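Local structure of aromatic-L-amino-acid decarboxylase (Catharanthus roseus, 6EEW) at residues K20-A24 and E25-K29; K79-Q82 and K83-P87; R374-K377 and L378-L382. The protein decarboxylates L-tryptophan to tryptamine and 5-hydroxy-L-tryptophan to serotonin, as a pyridoxal 5'-phosphate-dependent homodimeric enzyme of the group II decarboxylase family. All coordinates share one frame; numbering follows the deposited sequence.

Interaction 1. Residues K20-A24 and E25-K29; sequences KPLEA and EEFRK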
loop_
_atom_site.group_PDB
_atom_site.type_symbol
_atom_site.label_atom_id
_atom_site.label_comp_id
_atom_site.label_asym_id
_atom_site.label_seq_id
_atom_site.Cartn_x
_atom_site.Cartn_y
_atom_site.Cartn_z
ATOM N N LYS A 20 -18.236 -21.153 8.759
ATOM C CA LYS A 20 -18.455 -19.717 8.939
ATOM C C LYS A 20 -17.159 -19.046 9.367
ATOM O O LYS A 20 -16.829 -19.030 10.566
ATOM C CB LYS A 20 -19.546 -19.452 9.977
ATOM C CG LYS A 20 -20.891 -20.051 9.633
ATOM C CD LYS A 20 -21.966 -19.616 10.624
ATOM C CE LYS A 20 -23.257 -20.401 10.395
ATOM N NZ LYS A 20 -23.742 -20.302 8.985
ATOM N N PRO A 21 -16.395 -18.471 8.438
ATOM C CA PRO A 21 -15.144 -17.806 8.836
ATOM C C PRO A 21 -15.357 -16.588 9.733
ATOM O O PRO A 21 -14.429 -16.203 10.460
ATOM C CB PRO A 21 -14.508 -17.419 7.492
ATOM C CG PRO A 21 -15.651 -17.364 6.525
ATOM C CD PRO A 21 -16.632 -18.404 6.984
ATOM N N LEU A 22 -16.547 -15.982 9.724
ATOM C CA LEU A 22 -16.833 -14.802 10.530
ATOM C C LEU A 22 -18.132 -14.997 11.309
ATOM O O LEU A 22 -19.222 -14.955 10.726
ATOM C CB LEU A 22 -16.913 -13.553 9.655
ATOM C CG LEU A 22 -17.124 -12.294 10.489
ATOM C CD1 LEU A 22 -16.000 -12.185 11.503
ATOM C CD2 LEU A 22 -17.169 -11.072 9.605
ATOM N N GLU A 23 -18.017 -15.204 12.621
ATOM C CA GLU A 23 -19.167 -15.252 13.519
ATOM C C GLU A 23 -18.921 -14.261 14.644
ATOM O O GLU A 23 -17.919 -14.367 15.356
ATOM C CB GLU A 23 -19.389 -16.666 14.071
ATOM C CG GLU A 23 -20.731 -16.859 14.776
ATOM C CD GLU A 23 -20.751 -16.290 16.192
ATOM O OE1 GLU A 23 -19.755 -16.488 16.926
ATOM O OE2 GLU A 23 -21.758 -15.643 16.566
ATOM N N ALA A 24 -19.856 -13.325 14.822
ATOM C CA ALA A 24 -19.588 -12.136 15.633
ATOM C C ALA A 24 -19.115 -12.487 17.049
ATOM O O ALA A 24 -18.205 -11.835 17.578
ATOM C CB ALA A 24 -20.825 -11.241 15.671
ATOM N N GLU A 25 -19.711 -13.507 17.685
ATOM C CA GLU A 25 -19.347 -13.790 19.077
ATOM C C GLU A 25 -18.015 -14.524 19.207
ATOM O O GLU A 25 -17.212 -14.208 20.101
ATOM C CB GLU A 25 -20.471 -14.563 19.772
ATOM C CG GLU A 25 -21.698 -13.684 19.990
ATOM C CD GLU A 25 -21.328 -12.350 20.671
ATOM O OE1 GLU A 25 -20.455 -12.356 21.574
ATOM O OE2 GLU A 25 -21.881 -11.294 20.278
ATOM N N GLU A 26 -17.740 -15.488 18.334
ATOM C CA GLU A 26 -16.401 -16.063 18.336
ATOM C C GLU A 26 -15.362 -15.000 18.021
ATOM O O GLU A 26 -14.270 -14.993 18.606
ATOM C CB GLU A 26 -16.302 -17.230 17.354
ATOM C CG GLU A 26 -14.969 -17.972 17.442
ATOM C CD GLU A 26 -14.766 -18.690 18.776
ATOM O OE1 GLU A 26 -15.623 -18.549 19.679
ATOM O OE2 GLU A 26 -13.734 -19.385 18.928
ATOM N N PHE A 27 -15.676 -14.114 17.072
ATOM C CA PHE A 27 -14.804 -12.982 16.776
ATOM C C PHE A 27 -14.525 -12.180 18.032
ATOM O O PHE A 27 -13.372 -11.865 18.345
ATOM C CB PHE A 27 -15.442 -12.095 15.704
ATOM C CG PHE A 27 -14.663 -10.857 15.404
ATOM C CD1 PHE A 27 -14.891 -9.692 16.117
ATOM C CD2 PHE A 27 -13.696 -10.849 14.415
ATOM C CE1 PHE A 27 -14.173 -8.553 15.855
ATOM C CE2 PHE A 27 -12.976 -9.709 14.144
ATOM C CZ PHE A 27 -13.212 -8.560 14.865
ATOM N N ARG A 28 -15.583 -11.812 18.752
ATOM C CA ARG A 28 -15.426 -11.025 19.964
ATOM C C ARG A 28 -14.459 -11.719 20.909
ATOM O O ARG A 28 -13.510 -11.107 21.418
ATOM C CB ARG A 28 -16.798 -10.816 20.610
ATOM C CG ARG A 28 -16.828 -9.826 21.764
ATOM C CD ARG A 28 -18.179 -9.857 22.496
ATOM N NE ARG A 28 -19.303 -9.728 21.569
ATOM C CZ ARG A 28 -19.738 -8.576 21.054
ATOM N NH1 ARG A 28 -19.142 -7.433 21.357
ATOM N NH2 ARG A 28 -20.761 -8.570 20.215
ATOM N N LYS A 29 -14.670 -13.017 21.127
ATOM C CA LYS A 29 -13.822 -13.785 22.037
ATOM C C LYS A 29 -12.354 -13.728 21.613
ATOM O O LYS A 29 -11.474 -13.292 22.376
ATOM C CB LYS A 29 -14.314 -15.234 22.064
ATOM C CG LYS A 29 -13.561 -16.176 22.980
ATOM C CD LYS A 29 -14.251 -17.543 23.019
ATOM C CE LYS A 29 -13.714 -18.431 24.135
ATOM N NZ LYS A 29 -14.530 -19.670 24.304
#

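Interaction 2. Residues K79-Q82 and K83-P87; sequences KDIQ and KDIIP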
loop_
_atom_site.group_PDB
_atom_site.type_symbol
_atom_site.label_atom_id
_atom_site.label_comp_id
_atom_site.label_asym_id
_atom_site.label_seq_id
_atom_site.Cartn_x
_atom_site.Cartn_y
_atom_site.Cartn_z
ATOM N N LYS A 79 1.017 -20.232 20.889
ATOM C CA LYS A 79 2.264 -20.779 21.411
ATOM C C LYS A 79 3.395 -20.593 20.410
ATOM O O LYS A 79 4.496 -20.157 20.770
ATOM C CB LYS A 79 2.079 -22.257 21.749
ATOM C CG LYS A 79 3.237 -22.862 22.515
ATOM C CD LYS A 79 3.063 -24.365 22.694
ATOM C CE LYS A 79 3.093 -25.106 21.364
ATOM N NZ LYS A 79 2.879 -26.569 21.556
ATOM N N ASP A 80 3.132 -20.893 19.136
ATOM C CA ASP A 80 4.169 -20.765 18.114
ATOM C C ASP A 80 4.556 -19.311 17.885
ATOM O O ASP A 80 5.694 -19.019 17.512
ATOM C CB ASP A 80 3.695 -21.385 16.803
ATOM C CG ASP A 80 3.523 -22.886 16.896
ATOM O OD1 ASP A 80 3.896 -23.456 17.947
ATOM O OD2 ASP A 80 3.007 -23.484 15.923
ATOM N N ILE A 81 3.614 -18.392 18.062
ATOM C CA ILE A 81 3.941 -16.983 17.923
ATOM C C ILE A 81 4.844 -16.544 19.062
ATOM O O ILE A 81 5.774 -15.749 18.869
ATOM C CB ILE A 81 2.649 -16.156 17.856
ATOM C CG1 ILE A 81 1.933 -16.464 16.543
ATOM C CG2 ILE A 81 2.974 -14.668 17.976
ATOM C CD1 ILE A 81 0.649 -15.740 16.361
ATOM N N GLN A 82 4.585 -17.056 20.267
ATOM C CA GLN A 82 5.437 -16.727 21.405
ATOM C C GLN A 82 6.820 -17.350 21.267
ATOM O O GLN A 82 7.814 -16.749 21.690
ATOM C CB GLN A 82 4.776 -17.184 22.706
ATOM C CG GLN A 82 3.920 -16.122 23.374
ATOM C CD GLN A 82 4.746 -15.010 24.027
ATOM O OE1 GLN A 82 5.680 -14.468 23.429
ATOM N NE2 GLN A 82 4.403 -14.673 25.267
ATOM N N LYS A 83 6.906 -18.527 20.650
ATOM C CA LYS A 83 8.117 -19.336 20.690
ATOM C C LYS A 83 8.975 -19.240 19.432
ATOM O O LYS A 83 10.193 -19.433 19.519
ATOM C CB LYS A 83 7.740 -20.796 20.965
ATOM C CG LYS A 83 8.898 -21.734 21.254
ATOM C CD LYS A 83 8.389 -23.161 21.223
ATOM C CE LYS A 83 7.743 -23.468 19.883
ATOM N NZ LYS A 83 7.208 -24.843 19.828
ATOM N N ASP A 84 8.385 -18.946 18.268
ATOM C CA ASP A 84 9.076 -18.987 16.986
ATOM C C ASP A 84 9.047 -17.671 16.222
ATOM O O ASP A 84 9.933 -17.444 15.397
ATOM C CB ASP A 84 8.463 -20.057 16.067
ATOM C CG ASP A 84 8.474 -21.443 16.681
ATOM O OD1 ASP A 84 9.515 -21.844 17.244
ATOM O OD2 ASP A 84 7.435 -22.138 16.579
ATOM N N ILE A 85 8.048 -16.812 16.447
ATOM C CA ILE A 85 7.948 -15.551 15.715
ATOM C C ILE A 85 8.555 -14.403 16.514
ATOM O O ILE A 85 9.541 -13.789 16.087
ATOM C CB ILE A 85 6.494 -15.220 15.341
ATOM C CG1 ILE A 85 5.878 -16.334 14.490
ATOM C CG2 ILE A 85 6.452 -13.891 14.590
ATOM C CD1 ILE A 85 6.586 -16.569 13.180
ATOM N N ILE A 86 7.986 -14.102 17.675
ATOM C CA ILE A 86 8.436 -12.933 18.430
ATOM C C ILE A 86 9.935 -13.000 18.706
ATOM O O ILE A 86 10.632 -12.007 18.454
ATOM C CB ILE A 86 7.594 -12.761 19.697
ATOM C CG1 ILE A 86 6.180 -12.306 19.325
ATOM C CG2 ILE A 86 8.239 -11.776 20.647
ATOM C CD1 ILE A 86 5.221 -12.268 20.486
ATOM N N PRO A 87 10.498 -14.125 19.154
ATOM C CA PRO A 87 11.960 -14.176 19.331
ATOM C C PRO A 87 12.717 -13.920 18.048
ATOM O O PRO A 87 13.886 -13.522 18.108
ATOM C CB PRO A 87 12.207 -15.599 19.852
ATOM C CG PRO A 87 10.888 -16.029 20.423
ATOM C CD PRO A 87 9.850 -15.388 19.543
#

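Interaction 3. Residues R374-K377 and L378-L382; sequences RSLK and LWLIL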
loop_
_atom_site.group_PDB
_atom_site.type_symbol
_atom_site.label_atom_id
_atom_site.label_comp_id
_atom_site.label_asym_id
_atom_site.label_seq_id
_atom_site.Cartn_x
_atom_site.Cartn_y
_atom_site.Cartn_z
ATOM N N ARG A 374 -8.271 4.822 5.073
ATOM C CA ARG A 374 -6.977 5.223 5.608
ATOM C C ARG A 374 -7.074 6.408 6.569
ATOM O O ARG A 374 -6.274 6.514 7.504
ATOM C CB ARG A 374 -6.029 5.569 4.452
ATOM C CG ARG A 374 -5.614 4.412 3.542
ATOM C CD ARG A 374 -4.801 4.889 2.322
ATOM N NE ARG A 374 -4.424 3.759 1.476
ATOM C CZ ARG A 374 -3.938 3.857 0.240
ATOM N NH1 ARG A 374 -3.761 5.046 -0.321
ATOM N NH2 ARG A 374 -3.628 2.761 -0.444
ATOM N N SER A 375 -8.021 7.318 6.351
ATOM C CA SER A 375 -8.036 8.583 7.076
ATOM C C SER A 375 -8.578 8.447 8.491
ATOM O O SER A 375 -8.345 9.340 9.325
ATOM C CB SER A 375 -8.878 9.603 6.308
ATOM O OG SER A 375 -10.237 9.171 6.234
ATOM N N LEU A 376 -9.280 7.348 8.782
ATOM C CA LEU A 376 -9.946 7.206 10.072
ATOM C C LEU A 376 -8.951 7.319 11.218
ATOM O O LEU A 376 -9.176 8.048 12.190
ATOM C CB LEU A 376 -10.662 5.858 10.141
ATOM C CG LEU A 376 -11.480 5.573 11.398
ATOM C CD1 LEU A 376 -12.729 6.497 11.483
ATOM C CD2 LEU A 376 -11.861 4.085 11.474
ATOM N N LYS A 377 -7.851 6.576 11.135
ATOM C CA LYS A 377 -6.916 6.577 12.247
ATOM C C LYS A 377 -6.251 7.941 12.407
ATOM O O LYS A 377 -6.000 8.368 13.537
ATOM C CB LYS A 377 -5.887 5.461 12.056
ATOM C CG LYS A 377 -4.934 5.651 10.880
ATOM C CD LYS A 377 -3.873 4.556 10.896
ATOM C CE LYS A 377 -2.965 4.596 9.676
ATOM N NZ LYS A 377 -1.898 3.514 9.725
ATOM N N LEU A 378 -5.992 8.658 11.307
ATOM C CA LEU A 378 -5.441 10.010 11.436
ATOM C C LEU A 378 -6.424 10.938 12.142
ATOM O O LEU A 378 -6.045 11.697 13.045
ATOM C CB LEU A 378 -5.090 10.590 10.071
ATOM C CG LEU A 378 -3.716 10.333 9.461
ATOM C CD1 LEU A 378 -3.521 11.323 8.310
ATOM C CD2 LEU A 378 -2.603 10.459 10.502
ATOM N N TRP A 379 -7.686 10.918 11.703
ATOM C CA TRP A 379 -8.739 11.669 12.375
ATOM C C TRP A 379 -8.756 11.368 13.863
ATOM O O TRP A 379 -8.827 12.283 14.691
ATOM C CB TRP A 379 -10.084 11.334 11.742
ATOM C CG TRP A 379 -11.246 12.159 12.196
ATOM C CD1 TRP A 379 -11.332 13.519 12.220
ATOM C CD2 TRP A 379 -12.526 11.668 12.632
ATOM N NE1 TRP A 379 -12.579 13.908 12.674
ATOM C CE2 TRP A 379 -13.329 12.788 12.925
ATOM C CE3 TRP A 379 -13.064 10.386 12.813
ATOM C CZ2 TRP A 379 -14.639 12.665 13.381
ATOM C CZ3 TRP A 379 -14.363 10.265 13.266
ATOM C CH2 TRP A 379 -15.137 11.397 13.547
ATOM N N LEU A 380 -8.708 10.081 14.223
ATOM C CA LEU A 380 -8.739 9.736 15.637
ATOM C C LEU A 380 -7.502 10.255 16.347
ATOM O O LEU A 380 -7.599 10.684 17.489
ATOM C CB LEU A 380 -8.865 8.226 15.842
ATOM C CG LEU A 380 -10.289 7.675 16.035
ATOM C CD1 LEU A 380 -11.147 8.086 14.844
ATOM C CD2 LEU A 380 -10.276 6.162 16.179
ATOM N N ILE A 381 -6.347 10.272 15.686
ATOM C CA ILE A 381 -5.146 10.807 16.329
ATOM C C ILE A 381 -5.332 12.287 16.654
ATOM O O ILE A 381 -5.159 12.734 17.802
ATOM C CB ILE A 381 -3.925 10.598 15.418
ATOM C CG1 ILE A 381 -3.644 9.110 15.207
ATOM C CG2 ILE A 381 -2.704 11.328 15.974
ATOM C CD1 ILE A 381 -2.523 8.850 14.202
ATOM N N LEU A 382 -5.671 13.066 15.631
ATOM C CA LEU A 382 -5.872 14.495 15.809
ATOM C C LEU A 382 -6.914 14.771 16.886
ATOM O O LEU A 382 -6.667 15.542 17.826
ATOM C CB LEU A 382 -6.258 15.119 14.473
ATOM C CG LEU A 382 -5.071 14.869 13.546
ATOM C CD1 LEU A 382 -5.448 15.160 12.110
ATOM C CD2 LEU A 382 -3.905 15.737 13.981
#

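Interaction 1. Residues K20-A24 and E25-K29
Helix 24-44 starts just after Glu23, where Phe27 N donates to Glu23 O (2.8 Å); the chain comes in as a loop and coils after Glu23. Arg28 N follows on Ala24 O, the next bond of the helix. Glu23 is the N-cap, and its carboxylate folds back over the first turn. CG lies anti to the backbone N (chi1 -168°) and the chain bends at chi2, which brings OE1 to Glu26 N at 2.7 Å, on the syn side, while OE2 takes Glu25 N at 3.2 Å from above the carboxylate plane. An alanine in place of Glu23 is likely to leave both amide donors without their acceptors and fray the start of the helix. Further on, Arg28 grips Glu25 side-on in a salt bridge, NE to OE1 and NH2 to OE2, both 2.9 Å, with the carboxylate at the guanidinium edge and in its plane. Leu22 CD1 rests obliquely against Phe27 CD2 at 3.9 Å. This end of the helix lies in the dimer interface: Phe27 meets Phe110 and, edge-to-face, Tyr42 of the second subunit, and Arg28 also pairs with Asp36 and Asp40 of that subunit's own helix 24-44.

Interaction 2. Residues K79-Q82 and K83-P87
Ile81 O receives Ile86 N at 3.0 Å, in a nearly straight bond (N-H...O 176°) that reaches five residues along the chain. Just before it the spacing is the ordinary four: Lys83 N donates to Lys79 O at 2.9 Å and Asp84 N to Asp80 O at 2.8 Å. Between the two patterns lies Ile85 N, whose bonds are both weak, one to Asp80 O and one to Ile81 O (3.5 Å). Asp80 O is thus approached by Asp84 N and, weakly, by the amides of Lys83 and Ile85. Such i to i+5 bonding is the mark of a pi-type turn, and here it widens helix 74-85 around residues 83-85 before Ile86 and Pro87 tighten into a 3-10 segment. Pro87 brings no N-H to this turn; its CD instead packs on Gln82 O at 3.3 Å. Two carbonyls have partners elsewhere: Asp84 O accepts from Tyr58 OH and Pro87 O from Ser52 OG, bonds that tie residues 83-87 to the loop before helix 74-85.

Among the side chains, the carboxylates of Asp80 and Asp84 run alongside each other, with OD1 of Asp80 4.0 Å from OD2 of Asp84. This proximity of like charges is probably eased by Arg383 of the second subunit, which forms a salt bridge with Asp80 OD2, and by Lys83 NZ, which stands near Asp80 OD1 but beyond salt-bridge distance. Asp84 OD1 has a long, weak ion pair with Arg62. On another side of the turn, the methyl CD1 of Ile86 touches Gln82 OE1 at 3.7 Å and also approaches Ile81 CG2; Gln82 and Ile86 both pack on Phe37 of helix 24-44.

Interaction 3. Residues R374-K377 and L378-L382
Leu376 CD1 touches two partners on the next turn, Leu380 CD1 at 4.0 Å and Trp379 CE3 at 4.1 Å. CG of Leu376 is anti to the backbone N (chi1 -177°), and CD1 meets the indole at its edge, near the ring plane, and lies alongside Leu380. The Leu380 methyl CD1 also folds over Leu376 O (3.3 Å), the acceptor of Leu380's own amide. These residues lie near the N-terminal end of helix 375-409 in the pyridoxal-dependent decarboxylase domain, packed there on helices 107-119 and 130-146, with Trp379 N bonded to Ser375 O and Ile381 N to Lys377 O, both 2.9 Å. Lys377 holds CG between its N and carbonyl carbon (chi1 67°), the crowded position, which brings CG to within 3.2 Å of Leu378 N. From there the chain runs fully extended to a buried ammonium, gripped by Glu113 in a salt bridge and by the carbonyls of Tyr324 and Asp326; the Lys377 side chain lies about 6 Å from that of His318, an L-tryptophan-binding residue. Ile381 CG1 packs close over Lys377 O. Trp379 meets the ring of Trp142 and Ile81 of the second subunit, while Leu376 and Leu380 face helix 107-119.

From the N terminus the three contacts come in series; none nests in or crosses another, and since each joins adjoining segments, none closes a long loop. Interaction 1 starts helix 24-44, interaction 2 lies toward the C-terminal end of helix 74-85, the next helix in the chain, and interaction 3 lies near the N-terminal end of helix 375-409, far along the sequence. Their centres lie about 24 Å (1 and 2), 26 Å (1 and 3) and 31 Å (2 and 3) apart, without touching. The dimer connects them: all three reach the second subunit, and residues 79-87 of one chain pack against residues 374-382 of the other, so helix 375-409 is joined to the partner's helix 74-85.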